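Local structure of methionine-binding lipoprotein metQ (Bacillus subtilis subsp. subtilis, 4GOT) at residues F60-Y65 and N202-I207; A83-P88 and G242-V247. The protein binds methionine and probably delivers it to the membrane permease of the MetNPQ ABC transporter; it is also involved in methionine sulfoxide transport. One frame throughout, in Å; residues are numbered along the deposited sequence.

Interaction 1 (F60-Y65 and N202-I207); sequences FQHIPY and NPYANI. With MSE (selenomethionine), chain B.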
loop_
_atom_site.group_PDB
_atom_site.type_symbol
_atom_site.label_atom_id
_atom_site.label_comp_id
_atom_site.label_asym_id
_atom_site.label_seq_id
_atom_site.Cartn_x
_atom_site.Cartn_y
_atom_site.Cartn_z
ATOM N N PHE A 60 5.060 -2.757 4.819
ATOM C CA PHE A 60 4.573 -1.488 4.244
ATOM C C PHE A 60 4.181 -1.522 2.766
ATOM O O PHE A 60 3.471 -0.616 2.351
ATOM C CB PHE A 60 5.597 -0.332 4.467
ATOM C CG PHE A 60 6.671 -0.286 3.419
ATOM C CD1 PHE A 60 7.642 -1.276 3.361
ATOM C CD2 PHE A 60 6.632 0.670 2.395
ATOM C CE1 PHE A 60 8.589 -1.272 2.345
ATOM C CE2 PHE A 60 7.590 0.688 1.389
ATOM C CZ PHE A 60 8.575 -0.284 1.379
ATOM N N GLN A 61 4.615 -2.529 1.980
ATOM C CA GLN A 61 4.523 -2.481 0.497
ATOM C C GLN A 61 3.837 -3.677 -0.089
ATOM O O GLN A 61 3.598 -4.647 0.609
ATOM C CB GLN A 61 5.949 -2.421 -0.095
ATOM C CG GLN A 61 6.710 -3.753 -0.056
ATOM C CD GLN A 61 8.207 -3.606 -0.135
ATOM O OE1 GLN A 61 8.739 -2.980 -1.054
ATOM N NE2 GLN A 61 8.920 -4.198 0.844
ATOM N N HIS A 62 3.620 -3.653 -1.395
ATOM C CA HIS A 62 3.121 -4.840 -2.133
ATOM C C HIS A 62 4.244 -5.340 -3.067
ATOM O O HIS A 62 5.303 -4.731 -3.139
ATOM C CB HIS A 62 1.839 -4.525 -2.924
ATOM C CG HIS A 62 1.832 -3.169 -3.587
ATOM N ND1 HIS A 62 2.653 -2.832 -4.656
ATOM C CD2 HIS A 62 1.074 -2.074 -3.339
ATOM C CE1 HIS A 62 2.418 -1.579 -5.009
ATOM N NE2 HIS A 62 1.491 -1.080 -4.205
ATOM N N ILE A 63 4.016 -6.461 -3.744
ATOM C CA ILE A 63 5.052 -7.092 -4.575
ATOM C C ILE A 63 5.480 -6.163 -5.749
ATOM O O ILE A 63 6.673 -6.018 -5.988
ATOM C CB ILE A 63 4.647 -8.521 -5.059
ATOM C CG1 ILE A 63 4.616 -9.536 -3.904
ATOM C CG2 ILE A 63 5.527 -9.021 -6.224
ATOM C CD1 ILE A 63 3.691 -10.713 -4.166
ATOM N N PRO A 64 4.508 -5.516 -6.454
ATOM C CA PRO A 64 4.906 -4.575 -7.522
ATOM C C PRO A 64 5.815 -3.447 -6.990
ATOM O O PRO A 64 6.796 -3.074 -7.646
ATOM C CB PRO A 64 3.554 -4.084 -8.038
ATOM C CG PRO A 64 2.662 -5.317 -7.915
ATOM C CD PRO A 64 3.057 -5.813 -6.523
ATOM N N TYR A 65 5.540 -2.954 -5.788
ATOM C CA TYR A 65 6.383 -1.906 -5.247
ATOM C C TYR A 65 7.809 -2.455 -5.007
ATOM O O TYR A 65 8.797 -1.809 -5.338
ATOM C CB TYR A 65 5.804 -1.329 -3.968
ATOM C CG TYR A 65 6.567 -0.089 -3.516
ATOM C CD1 TYR A 65 7.646 -0.194 -2.687
ATOM C CD2 TYR A 65 6.185 1.192 -3.941
ATOM C CE1 TYR A 65 8.372 0.919 -2.298
ATOM C CE2 TYR A 65 6.908 2.322 -3.548
ATOM C CZ TYR A 65 8.007 2.173 -2.724
ATOM O OH TYR A 65 8.720 3.274 -2.267
ATOM N N ASN A 202 -6.791 -8.704 -7.780
ATOM C CA ASN A 202 -6.000 -7.583 -7.222
ATOM C C ASN A 202 -4.621 -8.061 -6.740
ATOM O O ASN A 202 -4.539 -8.672 -5.696
ATOM C CB ASN A 202 -6.785 -6.944 -6.054
ATOM C CG ASN A 202 -6.150 -5.649 -5.520
ATOM O OD1 ASN A 202 -4.916 -5.484 -5.477
ATOM N ND2 ASN A 202 -7.011 -4.723 -5.080
ATOM N N PRO A 203 -3.526 -7.733 -7.457
ATOM C CA PRO A 203 -2.168 -8.142 -7.029
ATOM C C PRO A 203 -1.457 -7.252 -5.969
ATOM O O PRO A 203 -0.248 -7.371 -5.780
ATOM C CB PRO A 203 -1.390 -8.043 -8.342
ATOM C CG PRO A 203 -1.951 -6.799 -8.934
ATOM C CD PRO A 203 -3.449 -6.864 -8.647
ATOM N N TYR A 204 -2.188 -6.383 -5.260
ATOM C CA TYR A 204 -1.542 -5.383 -4.412
ATOM C C TYR A 204 -1.603 -5.668 -2.903
ATOM O O TYR A 204 -1.456 -4.742 -2.063
ATOM C CB TYR A 204 -2.028 -3.930 -4.774
ATOM C CG TYR A 204 -1.766 -3.540 -6.246
ATOM C CD1 TYR A 204 -0.498 -3.149 -6.676
ATOM C CD2 TYR A 204 -2.790 -3.598 -7.209
ATOM C CE1 TYR A 204 -0.242 -2.826 -8.005
ATOM C CE2 TYR A 204 -2.550 -3.277 -8.538
ATOM C CZ TYR A 204 -1.274 -2.900 -8.941
ATOM O OH TYR A 204 -1.036 -2.553 -10.257
ATOM N N ALA A 205 -1.692 -6.946 -2.539
ATOM C CA ALA A 205 -1.600 -7.309 -1.137
ATOM C C ALA A 205 -0.274 -6.816 -0.552
ATOM O O ALA A 205 0.795 -6.911 -1.190
ATOM C CB ALA A 205 -1.720 -8.813 -0.959
ATOM N N ASN A 206 -0.333 -6.324 0.669
ATOM C CA ASN A 206 0.867 -5.883 1.369
ATOM C C ASN A 206 1.553 -7.091 2.032
ATOM O O ASN A 206 0.891 -8.019 2.486
ATOM C CB ASN A 206 0.504 -4.861 2.458
ATOM C CG ASN A 206 0.193 -3.470 1.900
ATOM O OD1 ASN A 206 0.515 -2.501 2.529
ATOM N ND2 ASN A 206 -0.422 -3.381 0.687
ATOM N N ILE A 207 2.871 -7.030 2.128
ATOM C CA ILE A 207 3.691 -8.169 2.452
ATOM C C ILE A 207 4.691 -7.821 3.558
ATOM O O ILE A 207 4.957 -6.626 3.862
ATOM C CB ILE A 207 4.479 -8.679 1.207
ATOM C CG1 ILE A 207 5.530 -7.661 0.746
ATOM C CG2 ILE A 207 3.504 -9.123 0.095
ATOM C CD1 ILE A 207 6.598 -8.095 -0.253
HETATM N N MSE B 300 -0.101 0.268 2.040
HETATM C CA MSE B 300 -0.041 0.807 0.648
HETATM C C MSE B 300 -1.180 0.250 -0.270
HETATM O O MSE B 300 -1.338 -0.941 -0.282
HETATM O OXT MSE B 300 -1.919 0.921 -1.034
HETATM C CB MSE B 300 1.315 0.422 0.035
HETATM C CG MSE B 300 1.675 1.120 -1.238
HETATM SE SE MSE B 300 3.327 0.410 -2.067
HETATM C CE MSE B 300 4.705 1.331 -0.782
HETATM O O HOH W 1 6.805 -4.767 3.195
HETATM O O HOH W 2 1.545 -7.809 -3.624
#

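Interaction 2 (A83-P88 and G242-V247); sequences AVHLEP and GAVLPV. With MSE (selenomethionine), chain B.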
loop_
_atom_site.group_PDB
_atom_site.type_symbol
_atom_site.label_atom_id
_atom_site.label_comp_id
_atom_site.label_asym_id
_atom_site.label_seq_id
_atom_site.Cartn_x
_atom_site.Cartn_y
_atom_site.Cartn_z
ATOM N N ALA A 83 2.406 -12.545 2.052
ATOM C CA ALA A 83 1.304 -11.557 2.094
ATOM C C ALA A 83 0.496 -11.637 3.432
ATOM O O ALA A 83 0.393 -12.699 4.044
ATOM C CB ALA A 83 0.400 -11.758 0.858
ATOM N N VAL A 84 -0.054 -10.511 3.872
ATOM C CA VAL A 84 -0.792 -10.369 5.145
ATOM C C VAL A 84 -2.218 -9.803 4.959
ATOM O O VAL A 84 -3.179 -10.343 5.538
ATOM C CB VAL A 84 -0.053 -9.474 6.160
ATOM C CG1 VAL A 84 -0.770 -9.472 7.510
ATOM C CG2 VAL A 84 1.391 -9.916 6.314
ATOM N N HIS A 85 -2.312 -8.717 4.176
ATOM C CA HIS A 85 -3.508 -7.888 4.040
ATOM C C HIS A 85 -3.500 -7.083 2.717
ATOM O O HIS A 85 -2.456 -6.750 2.147
ATOM C CB HIS A 85 -3.693 -6.951 5.264
ATOM C CG HIS A 85 -2.928 -5.664 5.200
ATOM N ND1 HIS A 85 -1.832 -5.400 6.003
ATOM C CD2 HIS A 85 -3.140 -4.534 4.485
ATOM C CE1 HIS A 85 -1.377 -4.193 5.745
ATOM N NE2 HIS A 85 -2.156 -3.642 4.834
ATOM N N LEU A 86 -4.704 -6.747 2.291
ATOM C CA LEU A 86 -4.989 -5.891 1.142
ATOM C C LEU A 86 -5.625 -4.535 1.606
ATOM O O LEU A 86 -6.462 -4.477 2.548
ATOM C CB LEU A 86 -5.951 -6.673 0.182
ATOM C CG LEU A 86 -6.347 -6.003 -1.162
ATOM C CD1 LEU A 86 -5.120 -5.653 -2.006
ATOM C CD2 LEU A 86 -7.362 -6.840 -1.965
ATOM N N GLU A 87 -5.246 -3.452 0.926
ATOM C CA GLU A 87 -5.860 -2.127 1.120
ATOM C C GLU A 87 -6.442 -1.630 -0.220
ATOM O O GLU A 87 -5.747 -0.998 -0.990
ATOM C CB GLU A 87 -4.800 -1.114 1.585
ATOM C CG GLU A 87 -4.248 -1.351 2.962
ATOM C CD GLU A 87 -3.031 -0.474 3.264
ATOM O OE1 GLU A 87 -2.892 0.649 2.719
ATOM O OE2 GLU A 87 -2.193 -0.942 4.056
ATOM N N PRO A 88 -7.714 -1.945 -0.528
ATOM C CA PRO A 88 -8.270 -1.365 -1.761
ATOM C C PRO A 88 -8.120 0.186 -1.830
ATOM O O PRO A 88 -8.523 0.921 -0.908
ATOM C CB PRO A 88 -9.723 -1.819 -1.720
ATOM C CG PRO A 88 -9.655 -3.119 -1.002
ATOM C CD PRO A 88 -8.642 -2.902 0.088
ATOM N N GLY A 242 -13.524 -2.600 7.037
ATOM C CA GLY A 242 -13.522 -3.034 5.637
ATOM C C GLY A 242 -12.544 -2.281 4.751
ATOM O O GLY A 242 -12.388 -2.643 3.590
ATOM N N ALA A 243 -11.872 -1.252 5.283
ATOM C CA ALA A 243 -10.826 -0.521 4.510
ATOM C C ALA A 243 -9.568 -1.390 4.315
ATOM O O ALA A 243 -8.756 -1.180 3.387
ATOM C CB ALA A 243 -10.484 0.804 5.207
ATOM N N VAL A 244 -9.375 -2.331 5.242
ATOM C CA VAL A 244 -8.222 -3.230 5.249
ATOM C C VAL A 244 -8.782 -4.625 5.402
ATOM O O VAL A 244 -9.543 -4.862 6.324
ATOM C CB VAL A 244 -7.275 -2.944 6.450
ATOM C CG1 VAL A 244 -6.016 -3.813 6.427
ATOM C CG2 VAL A 244 -6.898 -1.484 6.478
ATOM N N LEU A 245 -8.321 -5.539 4.566
ATOM C CA LEU A 245 -8.812 -6.887 4.489
ATOM C C LEU A 245 -7.649 -7.889 4.661
ATOM O O LEU A 245 -6.646 -7.791 3.935
ATOM C CB LEU A 245 -9.442 -7.070 3.097
ATOM C CG LEU A 245 -10.463 -5.976 2.722
ATOM C CD1 LEU A 245 -10.834 -6.123 1.246
ATOM C CD2 LEU A 245 -11.700 -6.058 3.653
ATOM N N PRO A 246 -7.778 -8.860 5.597
ATOM C CA PRO A 246 -6.742 -9.922 5.697
ATOM C C PRO A 246 -6.730 -10.776 4.420
ATOM O O PRO A 246 -7.744 -10.833 3.769
ATOM C CB PRO A 246 -7.169 -10.737 6.925
ATOM C CG PRO A 246 -8.582 -10.339 7.236
ATOM C CD PRO A 246 -8.923 -9.093 6.493
ATOM N N VAL A 247 -5.583 -11.320 3.992
ATOM C CA VAL A 247 -5.572 -12.225 2.827
ATOM C C VAL A 247 -4.742 -13.441 3.215
ATOM O O VAL A 247 -4.114 -13.441 4.289
ATOM C CB VAL A 247 -5.015 -11.591 1.515
ATOM C CG1 VAL A 247 -5.997 -10.552 0.927
ATOM C CG2 VAL A 247 -3.613 -11.007 1.726
HETATM N N MSE B 300 -0.101 0.268 2.040
HETATM C CA MSE B 300 -0.041 0.807 0.648
HETATM C C MSE B 300 -1.180 0.250 -0.270
HETATM O O MSE B 300 -1.338 -0.941 -0.282
HETATM O OXT MSE B 300 -1.919 0.921 -1.034
HETATM C CB MSE B 300 1.315 0.422 0.035
HETATM C CG MSE B 300 1.675 1.120 -1.238
HETATM SE SE MSE B 300 3.327 0.410 -2.067
HETATM C CE MSE B 300 4.705 1.331 -0.782
HETATM O O HOH W 3 -10.041 0.155 1.201
#

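Interaction 1 (F60-Y65 and N202-I207)
In the methionine pocket of this periplasmic-binding-protein fold, H62 meets the ligand and is backed by Y204 in a T-shaped pair, with N206 beside them. The Y204 ring turns its edge to one face of the H62 imidazole, the centroids 5.0 Å apart and the planes at 75°; CD1 of Y204 sits over the centre of that face. The selenium of the bound selenomethionine lies over the opposite face, offset toward the rim, 3.2 Å from H62 NE2. A chi1 of 40° sets CG of H62 between its backbone N and carbonyl carbon, where ND1 accepts from Y65 N at 3.1 Å and caps helix 63-72; NE2 bonds to E116. The ligand methyl CE lies over the centre of the Y65 ring, 3.4 Å above its plane. P64 CG packs on Y204 CE1 at 3.8 Å. Between the backbones, I207 N donates to Q61 O at 2.9 Å, and a water joins I63 N to the carbonyls of P203 and A205. N206 grips the ligand's polar end: OD1, also bonded to H17 NE2, accepts from the ligand N, and ND2 donates to the ligand O at 2.8 Å, nearly straight at 167°, and to Y204 O. An alanine replacing H62 would probably leave selenium and Y204 facing a gap, Y65 N uncapped and E116 without this partner. The ligand is thus read at both ends: amide against amino and carboxylate groups, aromatic faces against selenium and methyl.

Interaction 2 (A83-P88 and G242-V247)
V244 reaches H85 through one methyl: CG1 lies 3.5 Å from H85 CD2, beside the imidazole whose NE2 is turned to E87. Around this touch the backbones pair as antiparallel strands. L86 and L245 form a hydrogen-bonded pair, L86 N to L245 O at 2.8 Å and L245 N to L86 O at 2.9 Å, both nearly straight. V247 N extends the pairing to V84 O at 3.0 Å, with the donor lifted 45° out of the carbonyl plane. On the face of L86 and L245, V247 CG1 meets L86 CB at 4.0 Å and L245 CD1 meets P88 CG at 3.9 Å, while one water bridges the carbonyls of P88 and A243. Farther out, H85 is held from several sides: ND1 bonds to Y59 OH, and H17 meets its ring edge-to-face. The E87 side chain runs on extended from CG (chi2 170°), and its carboxylate accepts from the ligand N through OE1 at 2.9 Å; its OE2 is modelled as the acceptor of H85 NE2, although the position of that oxygen is less certain. Strand 245-246 therefore borders a strand whose end leads into the binding site, and the E87 carboxylate is likely to balance the positive charge of the ligand's amino group.

Interactions 1 and 2 lie about 10 Å apart, centre to centre, on one six-stranded mixed sheet, where strands 57-62, 206-211, 78-86 and 245-246 run side by side in that order. Their segments alternate along the chain: 60-65, 83-88, 202-207, then 242-247. The central neighbours join them directly, with probable backbone hydrogen bonds from N206 N to H85 O at 2.6 Å and from V84 N to N206 O at 3.0 Å. Both contribute pocket residues to the same selenomethionine. Segments from two far-apart parts of the chain, at and just beyond neighbouring strand ends, thus meet at a single ligand, with R119 also bonded to it.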